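Local coordinates for relik capsid n-terminal domain (PDB 2XGU), which probably forms, as the N-terminal domain of an endogenous lentiviral capsid protein, part of the outer surface of the capsid shell around the viral genome, at residues A21-V26 against L56-G61; A35-F40 against A131-Q136. One frame throughout, in Å; residues are numbered along the deposited sequence.

Contact 1 (A21-V26 against L56-G61); sequences AWLKQV and LNVTPG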
ATOM      1  N   ALA A  21      -2.938 -21.870  -9.098  1.00 16.22           N
ATOM      2  CA  ALA A  21      -3.176 -21.677  -7.672  1.00 14.10           C
ATOM      3  C   ALA A  21      -3.661 -20.255  -7.343  1.00 13.11           C
ATOM      4  O   ALA A  21      -4.571 -20.075  -6.523  1.00 15.29           O
ATOM      5  CB  ALA A  21      -1.914 -22.020  -6.886  1.00 14.83           C
ATOM      6  N   TRP A  22      -3.054 -19.259  -7.981  1.00 13.66           N
ATOM      7  CA  TRP A  22      -3.480 -17.876  -7.838  1.00 13.86           C
ATOM      8  C   TRP A  22      -4.922 -17.708  -8.318  1.00 15.74           C
ATOM      9  O   TRP A  22      -5.738 -17.077  -7.646  1.00 14.28           O
ATOM     10  CB  TRP A  22      -2.556 -16.964  -8.648  1.00 12.85           C
ATOM     11  CG  TRP A  22      -3.101 -15.570  -8.854  1.00 10.90           C
ATOM     12  CD1 TRP A  22      -3.477 -15.018 -10.048  1.00 14.13           C
ATOM     13  CD2 TRP A  22      -3.358 -14.569  -7.853  1.00 12.03           C
ATOM     14  NE1 TRP A  22      -3.926 -13.736  -9.857  1.00 14.27           N
ATOM     15  CE2 TRP A  22      -3.863 -13.432  -8.525  1.00 15.14           C
ATOM     16  CE3 TRP A  22      -3.179 -14.513  -6.463  1.00 13.00           C
ATOM     17  CZ2 TRP A  22      -4.223 -12.259  -7.854  1.00 17.16           C
ATOM     18  CZ3 TRP A  22      -3.534 -13.333  -5.794  1.00 15.99           C
ATOM     19  CH2 TRP A  22      -4.053 -12.230  -6.495  1.00 16.97           C
ATOM     20  N   LEU A  23      -5.238 -18.289  -9.470  1.00 14.36           N
ATOM     21  CA  LEU A  23      -6.597 -18.184  -9.993  1.00 16.79           C
ATOM     22  C   LEU A  23      -7.636 -18.815  -9.062  1.00 17.67           C
ATOM     23  O   LEU A  23      -8.719 -18.253  -8.878  1.00 19.01           O
ATOM     24  CB  LEU A  23      -6.691 -18.767 -11.408  1.00 17.86           C
ATOM     25  CG  LEU A  23      -5.887 -17.974 -12.437  1.00 19.82           C
ATOM     26  CD1 LEU A  23      -5.981 -18.626 -13.814  1.00 22.04           C
ATOM     27  CD2 LEU A  23      -6.342 -16.521 -12.500  1.00 22.25           C
ATOM     28  N   LYS A  24      -7.314 -19.966  -8.467  1.00 15.94           N
ATOM     29  CA  LYS A  24      -8.226 -20.598  -7.515  1.00 16.06           C
ATOM     30  C   LYS A  24      -8.425 -19.712  -6.284  1.00 18.73           C
ATOM     31  O   LYS A  24      -9.532 -19.594  -5.774  1.00 21.18           O
ATOM     32  CB  LYS A  24      -7.719 -21.979  -7.100  1.00 21.02           C
ATOM     33  CG  LYS A  24      -7.897 -23.053  -8.168  1.00 27.80           C
ATOM     34  N   GLN A  25      -7.349 -19.079  -5.822  1.00 17.06           N
ATOM     35  CA  GLN A  25      -7.421 -18.190  -4.664  1.00 19.85           C
ATOM     36  C   GLN A  25      -8.387 -17.050  -4.954  1.00 18.40           C
ATOM     37  O   GLN A  25      -9.260 -16.751  -4.146  1.00 20.23           O
ATOM     38  CB  GLN A  25      -6.027 -17.650  -4.299  1.00 17.16           C
ATOM     39  CG  GLN A  25      -5.995 -16.594  -3.200  1.00 18.51           C
ATOM     40  CD  GLN A  25      -6.482 -17.107  -1.862  1.00 20.09           C
ATOM     41  OE1 GLN A  25      -6.362 -18.295  -1.557  1.00 20.56           O
ATOM     42  NE2 GLN A  25      -7.047 -16.211  -1.056  1.00 19.26           N
ATOM     43  N   VAL A  26      -8.235 -16.418  -6.118  1.00 16.13           N
ATOM     44  CA  VAL A  26      -9.119 -15.328  -6.507  1.00 18.41           C
ATOM     45  C   VAL A  26     -10.561 -15.808  -6.659  1.00 21.39           C
ATOM     46  O   VAL A  26     -11.481 -15.182  -6.138  1.00 21.37           O
ATOM     47  CB  VAL A  26      -8.640 -14.633  -7.798  1.00 15.57           C
ATOM     48  CG1 VAL A  26      -9.628 -13.568  -8.255  1.00 19.24           C
ATOM     49  CG2 VAL A  26      -7.266 -14.001  -7.575  1.00 15.63           C
ATOM     50  N   LEU A  56      -1.865 -10.492 -13.095  1.00 16.09           N
ATOM     51  CA  LEU A  56      -3.007  -9.582 -13.112  1.00 16.91           C
ATOM     52  C   LEU A  56      -3.858  -9.833 -14.356  1.00 18.26           C
ATOM     53  O   LEU A  56      -5.085  -9.917 -14.284  1.00 18.56           O
ATOM     54  CB  LEU A  56      -2.560  -8.115 -13.086  1.00 18.45           C
ATOM     55  CG  LEU A  56      -1.891  -7.589 -11.813  1.00 20.09           C
ATOM     56  CD1 LEU A  56      -1.474  -6.140 -11.997  1.00 20.87           C
ATOM     57  CD2 LEU A  56      -2.826  -7.724 -10.619  1.00 26.16           C
ATOM     58  N   ASN A  57      -3.191  -9.969 -15.498  1.00 15.60           N
ATOM     59  CA  ASN A  57      -3.888 -10.057 -16.777  1.00 15.81           C
ATOM     60  C   ASN A  57      -4.640 -11.366 -16.991  1.00 17.67           C
ATOM     61  O   ASN A  57      -5.623 -11.399 -17.735  1.00 19.17           O
ATOM     62  CB  ASN A  57      -2.903  -9.843 -17.924  1.00 18.10           C
ATOM     63  CG  ASN A  57      -2.429  -8.397 -18.029  1.00 23.91           C
ATOM     64  OD1 ASN A  57      -1.472  -8.101 -18.742  1.00 31.60           O
ATOM     65  ND2 ASN A  57      -3.113  -7.496 -17.338  1.00 21.76           N
ATOM     66  N   VAL A  58      -4.192 -12.445 -16.354  1.00 15.12           N
ATOM     67  CA  VAL A  58      -4.874 -13.729 -16.534  1.00 16.10           C
ATOM     68  C   VAL A  58      -6.028 -13.907 -15.558  1.00 16.27           C
ATOM     69  O   VAL A  58      -6.779 -14.876 -15.649  1.00 18.03           O
ATOM     70  CB  VAL A  58      -3.914 -14.942 -16.410  1.00 21.96           C
ATOM     71  CG1 VAL A  58      -2.815 -14.865 -17.455  1.00 38.05           C
ATOM     72  CG2 VAL A  58      -3.358 -15.043 -14.995  1.00 21.45           C
ATOM     73  N   THR A  59      -6.198 -12.958 -14.644  1.00 17.44           N
ATOM     74  CA  THR A  59      -7.293 -13.052 -13.694  1.00 19.36           C
ATOM     75  C   THR A  59      -8.621 -12.669 -14.349  1.00 19.92           C
ATOM     76  O   THR A  59      -8.769 -11.546 -14.821  1.00 24.11           O
ATOM     77  CB  THR A  59      -7.021 -12.177 -12.470  1.00 25.69           C
ATOM     78  OG1 THR A  59      -5.723 -12.496 -11.938  1.00 24.61           O
ATOM     79  CG2 THR A  59      -8.087 -12.400 -11.407  1.00 30.46           C
ATOM     80  N   PRO A  60      -9.580 -13.615 -14.414  1.00 23.82           N
ATOM     81  CA  PRO A  60     -10.883 -13.332 -15.026  1.00 23.63           C
ATOM     82  C   PRO A  60     -11.858 -12.772 -14.002  1.00 29.79           C
ATOM     83  O   PRO A  60     -11.643 -12.935 -12.794  1.00 32.99           O
ATOM     84  CB  PRO A  60     -11.359 -14.719 -15.462  1.00 27.07           C
ATOM     85  CG  PRO A  60     -10.838 -15.606 -14.390  1.00 25.70           C
ATOM     86  CD  PRO A  60      -9.479 -15.032 -14.007  1.00 25.36           C
ATOM     87  N   GLY A  61     -12.911 -12.121 -14.484  1.00 31.05           N
ATOM     88  CA  GLY A  61     -13.954 -11.589 -13.628  1.00 35.18           C
ATOM     89  C   GLY A  61     -13.475 -10.436 -12.770  1.00 39.07           C
ATOM     90  O   GLY A  61     -12.452  -9.811 -13.064  1.00 40.70           O
TER
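Helix 16-29 passes the chain that follows helix 49-57, the backbones coming nearest at Leu23 and Thr59, whose CA atoms lie 6.4 Å apart. The one hydrogen bond between the segments runs from the indole of Trp22: NE1 donates to OG1 of Thr59 over 3.0 Å. The angle at the hydrogen is 151°, and the oxygen stays close to the ring plane. Trp22 reaches it with CG anti to its backbone N (chi1 165°), so the five-membered ring presents its N-H edge to Thr59, and the two side chains are roughly perpendicular. OG1 stands beside its own backbone N and is also hydrogen-bonded to the carbonyl O of Leu55, to which NE1 makes a further, weak bond. The hydroxyl thus links the buried indole to the last turn of helix 49-57. Retroviral capsid N-terminal domains are largely helical, and here the contact ties the first long helix of the domain to the connection leading into helix 63-83; Lys66 NZ of that helix bonds the carbonyl oxygens of Leu56 and Thr59. The methyl branch of Thr59 serves the apolar side: CG2, anti to the backbone N, meets CG1 of Val26 at 3.7 Å. The other branch of Val26, CG2, lies 3.5 Å above the Trp22 ring plane, out near the ring's margin, and so flanks one face of the indole. Leu23 works through a single methyl. Its CD2 rests 3.8 Å from CD of Pro60. The same Leu23 CD2 lies 3.6 Å from the carbonyl O of Val58, so that one methyl touches both the peptide oxygen and the proline ring.

Contact 2 (A35-F40 against A131-Q136); sequences ATITYF and ALQECQ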
ATOM      1  N   ALA A  35      -7.369 -11.915   2.574  1.00 15.91           N
ATOM      2  CA  ALA A  35      -6.518 -13.083   2.434  1.00 15.61           C
ATOM      3  C   ALA A  35      -5.865 -13.168   1.050  1.00 15.30           C
ATOM      4  O   ALA A  35      -4.751 -13.675   0.910  1.00 15.74           O
ATOM      5  CB  ALA A  35      -7.311 -14.353   2.705  1.00 21.93           C
ATOM      6  N   THR A  36      -6.587 -12.723   0.026  1.00 13.45           N
ATOM      7  CA  THR A  36      -6.048 -12.744  -1.338  1.00 15.14           C
ATOM      8  C   THR A  36      -4.907 -11.736  -1.516  1.00 13.82           C
ATOM      9  O   THR A  36      -3.911 -12.009  -2.215  1.00 11.90           O
ATOM     10  CB  THR A  36      -7.148 -12.502  -2.368  1.00 16.39           C
ATOM     11  OG1 THR A  36      -8.140 -13.518  -2.204  1.00 17.69           O
ATOM     12  CG2 THR A  36      -6.592 -12.571  -3.795  1.00 14.00           C
ATOM     13  N   ILE A  37      -5.051 -10.572  -0.893  1.00 14.22           N
ATOM     14  CA  ILE A  37      -4.004  -9.553  -0.928  1.00 11.60           C
ATOM     15  C   ILE A  37      -2.731 -10.040  -0.217  1.00 10.73           C
ATOM     16  O   ILE A  37      -1.634  -9.925  -0.742  1.00 11.80           O
ATOM     17  CB  ILE A  37      -4.497  -8.222  -0.352  1.00 11.06           C
ATOM     18  CG1 ILE A  37      -5.736  -7.731  -1.121  1.00 14.47           C
ATOM     19  CG2 ILE A  37      -3.365  -7.197  -0.381  1.00 12.09           C
ATOM     20  CD1 ILE A  37      -6.445  -6.514  -0.476  1.00 18.52           C
ATOM     21  N   THR A  38      -2.879 -10.646   0.954  1.00 13.24           N
ATOM     22  CA  THR A  38      -1.734 -11.260   1.604  1.00 11.90           C
ATOM     23  C   THR A  38      -1.087 -12.339   0.714  1.00 11.93           C
ATOM     24  O   THR A  38       0.130 -12.412   0.575  1.00 12.82           O
ATOM     25  CB  THR A  38      -2.170 -11.888   2.915  1.00 15.64           C
ATOM     26  OG1 THR A  38      -2.640 -10.850   3.785  1.00 16.01           O
ATOM     27  CG2 THR A  38      -1.023 -12.626   3.578  1.00 19.08           C
ATOM     28  N   TYR A  39      -1.925 -13.169   0.106  1.00 12.57           N
ATOM     29  CA  TYR A  39      -1.444 -14.220  -0.796  1.00 11.79           C
ATOM     30  C   TYR A  39      -0.628 -13.630  -1.946  1.00 11.70           C
ATOM     31  O   TYR A  39       0.477 -14.109  -2.244  1.00 11.52           O
ATOM     32  CB  TYR A  39      -2.647 -15.013  -1.332  1.00 11.43           C
ATOM     33  CG  TYR A  39      -2.346 -16.257  -2.160  1.00 11.44           C
ATOM     34  CD1 TYR A  39      -2.558 -17.528  -1.628  1.00 13.87           C
ATOM     35  CD2 TYR A  39      -1.907 -16.165  -3.474  1.00 12.69           C
ATOM     36  CE1 TYR A  39      -2.318 -18.672  -2.369  1.00 14.07           C
ATOM     37  CE2 TYR A  39      -1.662 -17.328  -4.230  1.00 13.34           C
ATOM     38  CZ  TYR A  39      -1.872 -18.561  -3.664  1.00 13.31           C
ATOM     39  OH  TYR A  39      -1.647 -19.708  -4.396  1.00 13.67           O
ATOM     40  N   PHE A  40      -1.144 -12.573  -2.577  1.00 10.74           N
ATOM     41  CA  PHE A  40      -0.372 -11.937  -3.630  1.00 11.94           C
ATOM     42  C   PHE A  40       0.971 -11.412  -3.098  1.00 10.52           C
ATOM     43  O   PHE A  40       2.011 -11.531  -3.766  1.00 11.19           O
ATOM     44  CB  PHE A  40      -1.172 -10.805  -4.291  1.00 11.68           C
ATOM     45  CG  PHE A  40      -0.524 -10.273  -5.540  1.00 15.21           C
ATOM     46  CD1 PHE A  40      -0.683 -10.925  -6.752  1.00 21.01           C
ATOM     47  CD2 PHE A  40       0.268  -9.143  -5.486  1.00 18.85           C
ATOM     48  CE1 PHE A  40      -0.073 -10.432  -7.899  1.00 22.30           C
ATOM     49  CE2 PHE A  40       0.883  -8.658  -6.626  1.00 21.56           C
ATOM     50  CZ  PHE A  40       0.712  -9.303  -7.819  1.00 20.44           C
ATOM     51  N   ALA A 131      -2.057  -0.565  -4.078  1.00 13.32           N
ATOM     52  CA  ALA A 131      -3.336  -0.411  -4.756  1.00 12.33           C
ATOM     53  C   ALA A 131      -4.355  -1.436  -4.269  1.00 14.25           C
ATOM     54  O   ALA A 131      -5.503  -1.097  -3.983  1.00 15.03           O
ATOM     55  CB  ALA A 131      -3.153  -0.507  -6.264  1.00 15.02           C
ATOM     56  N   LEU A 132      -3.930  -2.690  -4.176  1.00 13.86           N
ATOM     57  CA  LEU A 132      -4.801  -3.736  -3.629  1.00 14.75           C
ATOM     58  C   LEU A 132      -5.257  -3.409  -2.205  1.00 13.77           C
ATOM     59  O   LEU A 132      -6.443  -3.498  -1.874  1.00 13.91           O
ATOM     60  CB  LEU A 132      -4.104  -5.095  -3.666  1.00 13.20           C
ATOM     61  CG  LEU A 132      -3.907  -5.689  -5.052  1.00 14.00           C
ATOM     62  CD1 LEU A 132      -2.866  -6.794  -5.023  1.00 15.17           C
ATOM     63  CD2 LEU A 132      -5.253  -6.227  -5.525  1.00 15.79           C
ATOM     64  N   GLN A 133      -4.303  -3.036  -1.359  1.00 15.11           N
ATOM     65  CA  GLN A 133      -4.592  -2.727   0.033  1.00 16.91           C
ATOM     66  C   GLN A 133      -5.619  -1.604   0.155  1.00 18.98           C
ATOM     67  O   GLN A 133      -6.503  -1.647   1.020  1.00 18.16           O
ATOM     68  CB  GLN A 133      -3.292  -2.320   0.725  1.00 16.32           C
ATOM     69  CG  GLN A 133      -3.045  -2.856   2.133  1.00 31.54           C
ATOM     70  CD  GLN A 133      -3.013  -4.376   2.233  1.00 24.05           C
ATOM     71  OE1 GLN A 133      -4.006  -4.983   2.601  1.00 21.92           O
ATOM     72  NE2 GLN A 133      -1.869  -4.988   1.936  1.00 22.27           N
ATOM     73  N   GLU A 134      -5.507  -0.599  -0.712  1.00 16.34           N
ATOM     74  CA  GLU A 134      -6.406   0.552  -0.687  1.00 19.41           C
ATOM     75  C   GLU A 134      -7.811   0.220  -1.215  1.00 20.82           C
ATOM     76  O   GLU A 134      -8.745   1.003  -1.039  1.00 24.12           O
ATOM     77  CB  GLU A 134      -5.776   1.747  -1.426  1.00 21.20           C
ATOM     78  CG  GLU A 134      -4.505   2.259  -0.726  1.00 21.91           C
ATOM     79  CD  GLU A 134      -3.543   3.034  -1.634  1.00 38.69           C
ATOM     80  OE1 GLU A 134      -3.980   3.546  -2.690  1.00 45.14           O
ATOM     81  OE2 GLU A 134      -2.340   3.133  -1.280  1.00 31.47           O
ATOM     82  N   CYS A 135      -7.961  -0.950  -1.832  1.00 17.19           N
ATOM     83  CA  CYS A 135      -9.258  -1.411  -2.329  1.00 20.01           C
ATOM     84  C   CYS A 135      -9.768  -2.596  -1.517  1.00 23.88           C
ATOM     85  O   CYS A 135     -10.680  -3.301  -1.938  1.00 23.26           O
ATOM     86  CB  CYS A 135      -9.155  -1.824  -3.799  1.00 17.49           C
ATOM     87  SG  CYS A 135      -8.699  -0.511  -4.925  1.00 23.39           S
ATOM     88  N   GLN A 136      -9.173  -2.819  -0.350  1.00 23.73           N
ATOM     89  CA  GLN A 136      -9.499  -3.979   0.477  1.00 23.49           C
ATOM     90  C   GLN A 136     -10.999  -4.114   0.733  1.00 27.21           C
ATOM     91  O   GLN A 136     -11.663  -3.154   1.137  1.00 28.58           O
ATOM     92  CB  GLN A 136      -8.772  -3.864   1.817  1.00 34.47           C
ATOM     93  CG  GLN A 136      -8.385  -5.181   2.456  1.00 36.61           C
ATOM     94  CD  GLN A 136      -7.656  -4.973   3.769  1.00 33.75           C
ATOM     95  OE1 GLN A 136      -6.425  -4.930   3.820  1.00 35.13           O
ATOM     96  NE2 GLN A 136      -8.418  -4.833   4.838  1.00 33.92           N
TER
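Ile37 has the largest share of this contact, pointing from helix 34-43 at the last turn of helix 118-134, where its CA is 6.5 Å from that of Leu132. From CB the side chain forks. The CG2 methyl, anti to the backbone N, lies 4.0 Å from CB of Leu132 and also touches the end of the Gln133 side chain, which bends at chi2 to come near. The other branch starts at CG1, likewise beside CB of Leu132, and runs on extended (chi2 171°) to CD1. This tip methyl sits 3.3 Å from the carbonyl O of Leu132 and 3.8 Å from CG of Gln136, at the place where the helix has given way to a turn. Ile37 and Leu132 run antiparallel alongside each other. One turn along, Phe40 brings CD2 to 3.9 Å from CD1 of Leu132, the two side chains roughly perpendicular. This is helix-to-helix packing in the core of the largely helical capsid N-terminal domain: Phe40 also packs on Val128 and Leu129 of helix 118-134 and meets the ring of Trp22 from helix 16-29, Ala131 touches helix 63-83, and Thr38 OG1 is hydrogen-bonded to Thr38 OG1 of the second subunit.

Overall arrangement
Helix 34-43 joins the two contacts: it supplies one side of contact 2 and packs against the helix that supplies one side of contact 1. Their centres are 13 Å apart, and along the chain their segments alternate. Between them Tyr39 touches Ala21 and Trp22, and Gln25 NE2 probably bonds Thr36 OG1 at 3.1 Å. Contact 2 is the more buried, joining two helices mainly through apolar side chains, with no hydrogen bond across it, and it borders the second subunit. Contact 1 is only partly buried; no other chain of the assembly touches it, and an indole-to-hydroxyl bond accompanies its apolar packing on a turn.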